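Local coordinates for protein beta-fructofuranosidase (Arthrobacter, PDB 3WPU) that belongs to the levansucrase/invertase family of carbohydrate-active enzymes, whose members are built on a five-bladed beta-propeller, at residues F64-N69 and A101-G106; F434-G439 and F444-T449; A19-F24 and L310-N315; G265-Q270 and S329-T334; T77-L80 and N86-S89. All blocks are in the same frame, centred on the assembly; numbering follows the deposited sequence.

Contact 1: residues F64-N69 and A101-G106; sequences FPDMSN and ADRNLG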
# COMPACT_ATOMS: atom_id res chain seq x y z
N PHE A 64 2.08 16.00 -16.06
CA PHE A 64 1.46 15.96 -14.75
C PHE A 64 2.07 17.06 -13.89
O PHE A 64 3.23 17.43 -14.09
CB PHE A 64 1.65 14.58 -14.11
CG PHE A 64 3.06 14.04 -14.21
CD1 PHE A 64 4.03 14.43 -13.28
CD2 PHE A 64 3.42 13.15 -15.22
CE1 PHE A 64 5.31 13.91 -13.35
CE2 PHE A 64 4.71 12.64 -15.29
CZ PHE A 64 5.66 13.03 -14.37
N PRO A 65 1.29 17.58 -12.94
CA PRO A 65 1.85 18.48 -11.95
C PRO A 65 2.69 17.71 -10.93
O PRO A 65 2.60 16.45 -10.83
CB PRO A 65 0.62 19.08 -11.30
CG PRO A 65 -0.39 17.96 -11.35
CD PRO A 65 -0.11 17.22 -12.63
N ASP A 66 3.49 18.45 -10.19
CA ASP A 66 4.31 17.89 -9.11
C ASP A 66 3.83 18.41 -7.75
O ASP A 66 3.74 19.62 -7.52
CB ASP A 66 5.79 18.16 -9.34
CG ASP A 66 6.65 17.50 -8.29
OD1 ASP A 66 7.21 16.43 -8.58
OD2 ASP A 66 6.74 18.08 -7.19
N MET A 67 3.50 17.49 -6.85
CA MET A 67 2.85 17.84 -5.61
C MET A 67 3.73 18.61 -4.62
O MET A 67 3.20 19.28 -3.72
CB MET A 67 2.38 16.55 -4.95
CG MET A 67 3.52 15.65 -4.42
SD MET A 67 2.93 14.02 -3.91
CE MET A 67 2.03 14.30 -2.39
N SER A 68 5.05 18.49 -4.76
CA SER A 68 6.00 19.14 -3.85
C SER A 68 6.71 20.32 -4.52
O SER A 68 7.67 20.84 -3.96
CB SER A 68 7.02 18.14 -3.29
OG SER A 68 8.05 17.76 -4.23
N ASN A 69 6.23 20.74 -5.69
CA ASN A 69 6.93 21.75 -6.49
C ASN A 69 8.39 21.35 -6.72
O ASN A 69 9.30 22.19 -6.72
CB ASN A 69 6.85 23.11 -5.78
CG ASN A 69 5.45 23.70 -5.78
OD1 ASN A 69 4.58 23.32 -6.57
ND2 ASN A 69 5.23 24.65 -4.89
N ALA A 101 12.80 11.44 -1.01
CA ALA A 101 14.22 11.36 -1.25
C ALA A 101 14.59 12.70 -1.85
O ALA A 101 13.76 13.31 -2.52
CB ALA A 101 14.59 10.24 -2.21
N ASP A 102 15.82 13.14 -1.58
CA ASP A 102 16.26 14.43 -2.10
C ASP A 102 16.25 14.46 -3.62
O ASP A 102 16.64 13.50 -4.28
CB ASP A 102 17.62 14.78 -1.54
CG ASP A 102 17.59 14.96 -0.03
OD1 ASP A 102 18.42 14.32 0.66
OD2 ASP A 102 16.71 15.72 0.43
N ARG A 103 15.79 15.59 -4.15
CA ARG A 103 15.50 15.72 -5.58
C ARG A 103 16.77 15.66 -6.42
O ARG A 103 16.73 15.26 -7.58
CB ARG A 103 14.71 17.00 -5.86
CG ARG A 103 14.03 17.02 -7.21
CD ARG A 103 12.73 16.24 -7.22
NE ARG A 103 12.16 16.23 -8.56
CZ ARG A 103 10.87 16.04 -8.85
NH1 ARG A 103 9.94 15.85 -7.89
NH2 ARG A 103 10.49 16.05 -10.11
N ASN A 104 17.91 15.99 -5.82
CA ASN A 104 19.19 15.86 -6.53
C ASN A 104 19.53 14.42 -6.90
O ASN A 104 20.29 14.17 -7.84
CB ASN A 104 20.33 16.42 -5.68
CG ASN A 104 20.65 17.88 -5.98
OD1 ASN A 104 19.87 18.63 -6.62
ND2 ASN A 104 21.79 18.31 -5.47
N LEU A 105 18.99 13.45 -6.16
CA LEU A 105 19.27 12.05 -6.46
C LEU A 105 18.64 11.59 -7.78
O LEU A 105 17.58 12.09 -8.18
CB LEU A 105 18.72 11.14 -5.33
CG LEU A 105 19.35 11.39 -3.97
CD1 LEU A 105 18.54 10.71 -2.86
CD2 LEU A 105 20.78 10.95 -3.92
N GLY A 106 19.30 10.66 -8.46
CA GLY A 106 18.61 9.87 -9.49
C GLY A 106 17.44 9.15 -8.86
O GLY A 106 17.58 8.59 -7.76
O HOH W 1 7.84 15.15 -10.97

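Contact 2: residues F434-G439 and F444-T449; sequences FIDTIG and FVRGGT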
# COMPACT_ATOMS: atom_id res chain seq x y z
N PHE A 434 1.59 6.50 -6.86
CA PHE A 434 2.60 7.45 -7.34
C PHE A 434 3.00 7.09 -8.73
O PHE A 434 2.99 5.94 -9.15
CB PHE A 434 3.82 7.50 -6.39
CG PHE A 434 4.85 6.42 -6.63
CD1 PHE A 434 5.86 6.56 -7.56
CD2 PHE A 434 4.78 5.21 -5.95
CE1 PHE A 434 6.79 5.55 -7.78
CE2 PHE A 434 5.70 4.19 -6.16
CZ PHE A 434 6.70 4.35 -7.10
N ILE A 435 3.49 8.10 -9.44
CA ILE A 435 3.96 7.93 -10.82
C ILE A 435 5.43 7.53 -10.87
O ILE A 435 6.29 8.20 -10.26
CB ILE A 435 3.80 9.25 -11.59
CG1 ILE A 435 2.33 9.66 -11.68
CG2 ILE A 435 4.39 9.11 -12.99
CD1 ILE A 435 2.09 11.04 -12.26
N ASP A 436 5.74 6.47 -11.60
CA ASP A 436 7.11 6.03 -11.69
C ASP A 436 7.64 6.55 -13.01
O ASP A 436 8.48 7.46 -13.02
CB ASP A 436 7.25 4.52 -11.57
CG ASP A 436 8.71 4.07 -11.45
OD1 ASP A 436 9.63 4.88 -11.68
OD2 ASP A 436 8.92 2.89 -11.16
N THR A 437 7.13 6.02 -14.12
CA THR A 437 7.51 6.52 -15.46
C THR A 437 6.29 6.66 -16.37
O THR A 437 5.42 5.82 -16.33
CB THR A 437 8.49 5.55 -16.12
OG1 THR A 437 9.64 5.45 -15.31
CG2 THR A 437 8.91 6.01 -17.57
N ILE A 438 6.28 7.68 -17.23
CA ILE A 438 5.29 7.77 -18.29
C ILE A 438 6.05 8.15 -19.55
O ILE A 438 6.83 9.08 -19.50
CB ILE A 438 4.18 8.81 -18.03
CG1 ILE A 438 3.40 8.42 -16.76
CG2 ILE A 438 3.24 8.89 -19.22
CD1 ILE A 438 2.38 9.44 -16.32
N GLY A 439 5.83 7.39 -20.61
CA GLY A 439 6.43 7.73 -21.90
C GLY A 439 7.00 6.56 -22.65
O GLY A 439 6.99 5.42 -22.18
N PHE A 444 10.41 9.72 -22.36
CA PHE A 444 9.78 9.38 -21.09
C PHE A 444 10.24 10.29 -19.98
O PHE A 444 11.28 10.95 -20.08
CB PHE A 444 10.02 7.91 -20.73
CG PHE A 444 11.45 7.56 -20.39
CD1 PHE A 444 11.90 7.57 -19.07
CD2 PHE A 444 12.35 7.17 -21.40
CE1 PHE A 444 13.20 7.22 -18.76
CE2 PHE A 444 13.65 6.82 -21.09
CZ PHE A 444 14.08 6.84 -19.78
N VAL A 445 9.46 10.31 -18.89
CA VAL A 445 9.77 11.13 -17.75
C VAL A 445 9.49 10.32 -16.51
O VAL A 445 8.62 9.43 -16.54
CB VAL A 445 8.93 12.43 -17.70
CG1 VAL A 445 9.35 13.37 -18.83
CG2 VAL A 445 7.45 12.16 -17.75
N ARG A 446 10.25 10.62 -15.46
CA ARG A 446 10.02 10.02 -14.13
C ARG A 446 9.11 10.92 -13.33
O ARG A 446 9.14 12.15 -13.45
CB ARG A 446 11.33 9.80 -13.41
CG ARG A 446 12.36 9.01 -14.21
CD ARG A 446 11.85 7.70 -14.78
NE ARG A 446 11.65 6.69 -13.74
CZ ARG A 446 12.61 5.90 -13.26
NH1 ARG A 446 13.86 6.03 -13.69
NH2 ARG A 446 12.33 4.97 -12.33
N GLY A 447 8.33 10.30 -12.45
CA GLY A 447 7.33 11.01 -11.68
C GLY A 447 7.81 11.44 -10.31
O GLY A 447 8.22 12.58 -10.10
N GLY A 448 7.72 10.55 -9.32
CA GLY A 448 8.11 10.94 -7.99
C GLY A 448 7.13 11.96 -7.42
O GLY A 448 7.50 12.88 -6.68
N THR A 449 5.86 11.79 -7.79
CA THR A 449 4.72 12.59 -7.33
C THR A 449 3.46 11.72 -7.54
O THR A 449 3.51 10.75 -8.30
CB THR A 449 4.62 13.92 -8.11
OG1 THR A 449 3.57 14.74 -7.57
CG2 THR A 449 4.36 13.68 -9.61

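Contact 3: residues A19-F24 and L310-N315; sequences APEDDF and LAKAKN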
# COMPACT_ATOMS: atom_id res chain seq x y z
N ALA A 19 -9.40 -19.39 11.91
CA ALA A 19 -8.96 -18.52 13.00
C ALA A 19 -7.71 -17.77 12.59
O ALA A 19 -6.86 -18.32 11.89
CB ALA A 19 -8.73 -19.29 14.29
N PRO A 20 -7.58 -16.52 13.05
CA PRO A 20 -6.34 -15.79 12.73
C PRO A 20 -5.08 -16.55 13.14
O PRO A 20 -4.06 -16.46 12.45
CB PRO A 20 -6.51 -14.49 13.51
CG PRO A 20 -7.96 -14.25 13.38
CD PRO A 20 -8.56 -15.63 13.68
N GLU A 21 -5.17 -17.34 14.22
CA GLU A 21 -4.03 -18.10 14.75
C GLU A 21 -3.80 -19.47 14.09
O GLU A 21 -2.82 -20.13 14.39
CB GLU A 21 -4.22 -18.31 16.28
CG GLU A 21 -4.33 -17.02 17.06
CD GLU A 21 -5.73 -16.37 17.04
OE1 GLU A 21 -6.66 -16.89 16.38
OE2 GLU A 21 -5.89 -15.30 17.65
N ASP A 22 -4.70 -19.90 13.20
CA ASP A 22 -4.60 -21.16 12.47
C ASP A 22 -3.48 -21.14 11.44
O ASP A 22 -2.96 -20.08 11.12
CB ASP A 22 -5.91 -21.48 11.74
CG ASP A 22 -7.02 -21.95 12.68
OD1 ASP A 22 -6.72 -22.37 13.82
OD2 ASP A 22 -8.21 -21.93 12.28
N ASP A 23 -3.11 -22.32 10.97
CA ASP A 23 -1.95 -22.47 10.09
C ASP A 23 -2.25 -22.41 8.60
O ASP A 23 -1.32 -22.44 7.78
CB ASP A 23 -1.23 -23.75 10.47
CG ASP A 23 -0.68 -23.66 11.84
OD1 ASP A 23 -1.35 -24.12 12.79
OD2 ASP A 23 0.37 -23.05 11.97
N PHE A 24 -3.52 -22.31 8.24
CA PHE A 24 -3.87 -22.29 6.84
C PHE A 24 -3.32 -21.06 6.13
O PHE A 24 -3.56 -19.94 6.56
CB PHE A 24 -5.38 -22.28 6.67
CG PHE A 24 -5.80 -22.32 5.24
CD1 PHE A 24 -5.98 -23.52 4.58
CD2 PHE A 24 -5.98 -21.13 4.54
CE1 PHE A 24 -6.39 -23.55 3.25
CE2 PHE A 24 -6.35 -21.15 3.20
CZ PHE A 24 -6.55 -22.36 2.55
N LEU A 310 0.90 -12.08 8.66
CA LEU A 310 -0.06 -11.59 9.64
C LEU A 310 0.64 -11.59 11.01
O LEU A 310 1.47 -12.48 11.30
CB LEU A 310 -1.28 -12.51 9.70
CG LEU A 310 -2.46 -12.00 10.54
CD1 LEU A 310 -3.12 -10.76 9.96
CD2 LEU A 310 -3.49 -13.11 10.73
N ALA A 311 0.34 -10.57 11.81
CA ALA A 311 0.81 -10.49 13.19
C ALA A 311 -0.33 -9.95 14.03
O ALA A 311 -1.24 -9.28 13.53
CB ALA A 311 2.05 -9.63 13.32
N LYS A 312 -0.27 -10.26 15.32
CA LYS A 312 -1.25 -9.82 16.28
C LYS A 312 -0.58 -9.10 17.44
O LYS A 312 0.44 -9.56 17.96
CB LYS A 312 -2.02 -11.04 16.79
CG LYS A 312 -3.09 -10.70 17.80
CD LYS A 312 -3.74 -11.99 18.29
CE LYS A 312 -4.81 -11.66 19.30
NZ LYS A 312 -5.66 -12.84 19.64
N ALA A 313 -1.17 -7.97 17.84
CA ALA A 313 -0.63 -7.16 18.96
C ALA A 313 -0.91 -7.88 20.28
O ALA A 313 -1.98 -8.51 20.46
CB ALA A 313 -1.25 -5.78 18.97
N LYS A 314 0.07 -7.82 21.17
CA LYS A 314 -0.05 -8.48 22.48
C LYS A 314 -0.44 -7.50 23.57
O LYS A 314 -0.77 -7.92 24.69
CB LYS A 314 1.27 -9.16 22.82
CG LYS A 314 1.72 -10.18 21.78
CD LYS A 314 2.74 -11.17 22.32
CE LYS A 314 4.13 -10.58 22.49
NZ LYS A 314 5.01 -11.57 23.21
N ASN A 315 -0.38 -6.21 23.29
CA ASN A 315 -0.79 -5.19 24.29
C ASN A 315 -1.55 -4.04 23.65
O ASN A 315 -1.57 -3.91 22.42
CB ASN A 315 0.42 -4.71 25.12
CG ASN A 315 1.51 -4.06 24.30
OD1 ASN A 315 1.30 -3.68 23.17
ND2 ASN A 315 2.69 -3.93 24.88

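Contact 4: residues G265-Q270 and S329-T334; sequences GNSAMQ and SANCVT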
# COMPACT_ATOMS: atom_id res chain seq x y z
N GLY A 265 6.27 -10.42 3.23
CA GLY A 265 7.40 -11.29 3.51
C GLY A 265 7.76 -12.14 2.32
O GLY A 265 7.25 -11.93 1.19
N ASN A 266 8.67 -13.10 2.53
CA ASN A 266 8.82 -14.23 1.63
C ASN A 266 8.58 -15.50 2.42
O ASN A 266 8.78 -15.54 3.63
CB ASN A 266 10.22 -14.33 1.03
CG ASN A 266 10.54 -13.22 0.03
OD1 ASN A 266 11.67 -12.78 -0.05
ND2 ASN A 266 9.60 -12.81 -0.75
N SER A 267 8.16 -16.55 1.72
CA SER A 267 8.05 -17.86 2.33
C SER A 267 9.42 -18.27 2.88
O SER A 267 10.46 -18.04 2.27
CB SER A 267 7.56 -18.87 1.30
OG SER A 267 6.26 -18.52 0.85
N ALA A 268 9.41 -18.91 4.04
CA ALA A 268 10.62 -19.20 4.81
C ALA A 268 11.30 -20.50 4.35
O ALA A 268 11.27 -21.54 5.03
CB ALA A 268 10.27 -19.25 6.30
N MET A 269 11.90 -20.43 3.18
CA MET A 269 12.68 -21.54 2.63
C MET A 269 14.05 -21.00 2.31
O MET A 269 14.19 -19.85 1.91
CB MET A 269 12.02 -22.09 1.36
CG MET A 269 10.78 -22.91 1.66
SD MET A 269 9.94 -23.60 0.21
CE MET A 269 9.07 -22.21 -0.47
N GLN A 270 15.06 -21.83 2.47
CA GLN A 270 16.39 -21.48 2.02
C GLN A 270 16.32 -21.27 0.52
O GLN A 270 15.72 -22.09 -0.18
CB GLN A 270 17.36 -22.62 2.36
CG GLN A 270 18.80 -22.34 2.00
CD GLN A 270 19.43 -21.26 2.86
OE1 GLN A 270 20.16 -20.40 2.37
NE2 GLN A 270 19.15 -21.29 4.14
N SER A 329 0.44 -17.00 0.14
CA SER A 329 1.74 -17.29 -0.48
C SER A 329 1.58 -17.30 -1.97
O SER A 329 0.53 -17.69 -2.49
CB SER A 329 2.32 -18.63 -0.03
OG SER A 329 1.45 -19.73 -0.32
N ALA A 330 2.64 -16.86 -2.65
CA ALA A 330 2.74 -16.82 -4.09
C ALA A 330 3.97 -17.61 -4.58
O ALA A 330 4.73 -17.15 -5.47
CB ALA A 330 2.80 -15.37 -4.54
N ASN A 331 4.18 -18.78 -4.00
CA ASN A 331 5.33 -19.63 -4.33
C ASN A 331 5.28 -20.06 -5.77
O ASN A 331 4.25 -20.53 -6.27
CB ASN A 331 5.43 -20.84 -3.41
CG ASN A 331 5.64 -20.46 -1.95
OD1 ASN A 331 5.96 -19.32 -1.63
ND2 ASN A 331 5.40 -21.40 -1.06
N CYS A 332 6.39 -19.81 -6.46
CA CYS A 332 6.52 -19.97 -7.90
C CYS A 332 5.55 -19.10 -8.72
O CYS A 332 5.19 -19.44 -9.85
CB CYS A 332 6.40 -21.46 -8.28
SG CYS A 332 7.80 -22.41 -7.62
N VAL A 333 5.10 -17.98 -8.14
CA VAL A 333 4.22 -17.04 -8.87
C VAL A 333 4.86 -15.66 -8.90
O VAL A 333 5.12 -15.12 -9.97
CB VAL A 333 2.81 -17.02 -8.26
CG1 VAL A 333 1.98 -15.87 -8.81
CG2 VAL A 333 2.13 -18.34 -8.57
N THR A 334 5.20 -15.11 -7.73
CA THR A 334 5.90 -13.82 -7.68
C THR A 334 6.82 -13.72 -6.45
O THR A 334 6.52 -14.25 -5.36
CB THR A 334 4.94 -12.59 -7.69
OG1 THR A 334 5.72 -11.39 -7.67
CG2 THR A 334 3.99 -12.57 -6.47

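Contact 5: residues T77-L80 and N86-S89; sequences TWPL and NQYS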
# COMPACT_ATOMS: atom_id res chain seq x y z
N THR A 77 2.86 6.54 -0.26
CA THR A 77 2.18 7.52 0.56
C THR A 77 1.06 6.81 1.32
O THR A 77 0.42 5.89 0.79
CB THR A 77 1.67 8.67 -0.30
OG1 THR A 77 2.82 9.32 -0.89
CG2 THR A 77 0.83 9.64 0.49
N TRP A 78 0.82 7.28 2.53
CA TRP A 78 -0.32 6.81 3.33
C TRP A 78 -1.00 7.90 4.14
O TRP A 78 -0.37 8.86 4.61
CB TRP A 78 0.06 5.65 4.23
CG TRP A 78 1.20 5.87 5.19
CD1 TRP A 78 1.12 6.21 6.51
CD2 TRP A 78 2.59 5.71 4.90
NE1 TRP A 78 2.38 6.26 7.07
CE2 TRP A 78 3.30 5.99 6.09
CE3 TRP A 78 3.31 5.40 3.73
CZ2 TRP A 78 4.71 5.94 6.15
CZ3 TRP A 78 4.68 5.34 3.80
CH2 TRP A 78 5.38 5.64 5.00
N PRO A 79 -2.33 7.74 4.34
CA PRO A 79 -3.10 8.68 5.15
C PRO A 79 -3.00 8.36 6.65
O PRO A 79 -2.40 7.38 7.03
CB PRO A 79 -4.54 8.43 4.66
CG PRO A 79 -4.55 6.98 4.35
CD PRO A 79 -3.18 6.67 3.79
N LEU A 80 -3.59 9.22 7.46
CA LEU A 80 -3.77 8.95 8.87
C LEU A 80 -5.07 8.16 9.01
O LEU A 80 -6.11 8.58 8.49
CB LEU A 80 -3.87 10.28 9.59
CG LEU A 80 -3.73 10.34 11.08
CD1 LEU A 80 -2.53 9.49 11.53
CD2 LEU A 80 -3.55 11.82 11.44
N ASN A 86 -10.62 4.32 8.13
CA ASN A 86 -11.10 5.65 7.83
C ASN A 86 -9.91 6.59 7.83
O ASN A 86 -8.93 6.35 8.56
CB ASN A 86 -12.09 6.13 8.89
CG ASN A 86 -13.36 5.33 8.88
OD1 ASN A 86 -13.98 5.18 7.84
ND2 ASN A 86 -13.75 4.81 10.05
N GLN A 87 -9.99 7.62 6.99
CA GLN A 87 -8.91 8.57 6.78
C GLN A 87 -9.23 9.91 7.43
O GLN A 87 -10.35 10.42 7.32
CB GLN A 87 -8.62 8.71 5.28
CG GLN A 87 -8.29 7.35 4.68
CD GLN A 87 -7.90 7.31 3.23
OE1 GLN A 87 -7.48 6.25 2.73
NE2 GLN A 87 -7.99 8.43 2.54
N TYR A 88 -8.23 10.47 8.11
CA TYR A 88 -8.43 11.60 9.01
C TYR A 88 -7.78 12.94 8.68
O TYR A 88 -6.64 13.02 8.20
CB TYR A 88 -7.96 11.22 10.40
CG TYR A 88 -8.93 10.35 11.13
CD1 TYR A 88 -9.05 9.00 10.81
CD2 TYR A 88 -9.72 10.86 12.15
CE1 TYR A 88 -9.95 8.20 11.47
CE2 TYR A 88 -10.63 10.06 12.82
CZ TYR A 88 -10.75 8.73 12.46
OH TYR A 88 -11.63 7.89 13.12
N SER A 89 -8.54 14.00 8.98
CA SER A 89 -7.99 15.34 9.17
C SER A 89 -7.89 15.55 10.67
O SER A 89 -8.63 14.91 11.43
CB SER A 89 -8.88 16.40 8.50
OG SER A 89 -10.13 16.46 9.15
O HOH W 2 -5.12 11.48 6.30

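Contact 1: residues F64-N69 and A101-G106
A salt bridge between Asp66 and Arg103 carries this contact, the two side chains reaching toward each other from opposite directions. NH1 of Arg103 donates to OD1 of Asp66 over 2.9 Å with an N-H...O angle of 150°. The fit is skewed, since the carboxylate and guanidinium planes stand 69° apart and NH1 meets OD1 from above the carboxylate plane. The Arg103 chain bends at chi2 (81°) and then runs straight out to the acid. NH1 also donates to the carbonyl of Val72, and Trp73 makes a cation-pi contact with the same side chain.

Water closes a triangle beside this bond. It donates to Asp66 OD1 at 2.8 Å and accepts from Arg103 NH2 at 2.9 Å, at the edge of the guanidinium and in its plane. The ring of Phe64 also presents its edge to this water.

Backbone amides hold the other carboxylate oxygen: Asp66 OD2 accepts from Ser68 N at 3.0 Å and also from the amide of Glu70. The type I turn itself is closed by Asn69 N to Asp66 O at 3.3 Å. Arg103 sits in a second type I turn, where Leu105 N reaches Asp102 O at 3.0 Å.

An Asx turn over a type I turn thus leads into strand 72-81, and the ion pair ties it to the turn that follows strand 93-102, its antiparallel neighbour in the propeller.

Contact 2: residues F434-G439 and F444-T449
Segments 434-439 and 444-449 run antiparallel, with Ile438 and Val445 a hydrogen-bonded pair (Ile438 N to Val445 O and Val445 N to Ile438 O, both 3.0 Å) flanked by the non-hydrogen-bonded pairs Thr437-Arg446 and Gly439-Phe444. Further along, Ile435 N donates almost straight to Thr449 O and Gly448 N returns a bond to Ile435 O, both at 2.9 Å. Between these two sets Asp436 O takes Gly447 N at 2.9 Å from well above its carbonyl plane, and a weak bond from Arg446 NE is added to it. This is a beta hairpin, strands 437-438 and 443-446, whose paired backbones extend past the regular strands to Thr449.

Asp436 and Arg446 lie side by side, pointing the same way. NH2 of Arg446 meets the syn lone pair of Asp436 OD1 at 2.8 Å, with an angle of 168° and the oxygen in the guanidinium plane. Folding of the arginine at chi2 and chi3 (-52° and -72°) brings its end back to Asp436. Its NH1 has a second acid, Asp108, while Asp436 OD2 hydrogen-bonds a glycerol. Thr437 OG1 lies close to Arg446 NE, but the angle is poor and its hydrogen bond is with Pro406 O. From the same threonine CG2 meets CD1 of the Phe444 ring at 3.7 Å, and on the face shared by Ile438 and Val445 the CG2 methyl of Val445 rests against Ile438 O at 3.6 Å.

Contact 3: residues A19-F24 and L310-N315
Glu21 and Lys312 meet through single atoms at their ends. Lys312 is extended through all four torsions, from CG anti to the backbone N (chi1 -180°) out to NZ, and spans the gap from strand 305-313 to the loop. Glu21 is kinked at chi2 (81°), which brings OE2 toward the lysine. Lys312 NZ then donates to Glu21 OE2 at 3.2 Å, approaching nearly along the C-O axis of that oxygen, with the two side chains crossing at a slant. A second acid, Glu258, shares the same ammonium group.

The CD2 methyl of Leu310 lies 4.3 Å from Pro20 CB, an apolar contact, and also 3.8 Å from the Pro20 carbonyl oxygen. That carbonyl accepts from Arg379 NH2, and Phe260 of strand 260-266 packs against Pro20, Leu310 and Lys312.

The loop keeps its shape through a type I turn, Asp22 N to Ala19 O at 3.0 Å, and through Ala19 N, which donates to Asp22 OD2 at 2.8 Å. With one lysine shared by two acids and a rather long bond to Glu21, the electrostatic hold on the N-terminal loop is probably shared and modest, supplemented by the buried Pro20-Leu310 touch.

Contact 4: residues G265-Q270 and S329-T334
The side-chain amide of Asn331 is the flat group here, approached by two residues of segment 265-270 in different ways. The hydroxyl of Ser267 lies in the plane of the amide, on a lone pair of OD1, whereas the CE methyl of Met269 lies over one face of the amide, 3.8 Å from ND2.

Ser267 OG donates to Asn331 OD1 at 2.6 Å, a short bond with a C=O...O angle of 124°. Its chi1 (-62°) puts OG beside the serine's own backbone N, facing strand 321-331, and the same oxygen comes within 4.0 Å of Ser329 CB. Met269 and Asn331 approach from opposite directions, the thioether chain turning at chi3 (-77°) to lay its methyl by the amide. Both side chains also touch Ile305 at the start of strand 305-313.

Each segment turns tightly near the end of its strand. Met269 N donates to Ser267 O at 2.9 Å round an inverse gamma turn centred on Ala268. Across from it, Ala330 O accepts two amides, Val333 N at 2.8 Å and Thr334 N at 3.1 Å, which curls the chain about Cys332, whose sulfur forms a disulfide with Cys276.

Strands 260-266 and 321-331 are not neighbours: both pair antiparallel with strand 305-313, which runs between them. Side chains therefore bridge the chain exits past the start of that middle strand, at one end of an antiparallel unit consistent with a blade of the five-bladed propeller.

Contact 5: residues T77-L80 and N86-S89
Leu80 O is held by Tyr88 N at 2.9 Å, with an N-H...O angle of 143°, and is approached by two C-H groups besides. Gln87 CA makes a CA-H...O contact with it at 3.3 Å, and the Tyr88 ring turns its edge to the oxygen, CD1 lying 3.8 Å away in the plane of the ring. A water bridges the two backbones: it accepts from Leu80 N at 3.0 Å and donates to Tyr88 O at 2.9 Å. These links join two nearby strands of one sheet, 72-81 and 88-90, each of which pairs antiparallel with strand 93-102 in the propeller fold.

Among the side chains, the flank of Gln87 slants across the Pro79 ring. Its chain is extended beyond CG (chi2 -177°), carrying the amide over the proline so that OE1 comes to 3.4 Å from Pro79 CG. The far nitrogen, NE2, donates to the carbonyl of Pro485, and Tyr424 touches both Pro79 and Gln87. Leu80 CB meets Tyr88 CB at 4.3 Å, while Val169 of strand 159-169 packs on both residues and the tyrosine hydroxyl bonds to Asp82.

Overall arrangement
Contacts 1 and 2 touch directly, their centres about 10 Å apart: Met67 N lies 2.8 Å from Thr449 OG1, a probable hydrogen bond. Contact 5 is nested in the loop that contact 1 closes; both involve the sheet holding strands 72-81, 88-90 and 93-102, with nearest atoms about 5 Å apart. Contacts 3 and 4 interleave along the chain and share the sheet of strands 260-266, 305-313 and 321-331, their centres about 19 Å apart. Contact 3 lies across the chain's centre from contacts 1 and 2, with centres about 39 and 38 Å away. A glycerol, probably from the crystallisation liquor, lies about 3 Å from the Asp436 side chain in contact 2.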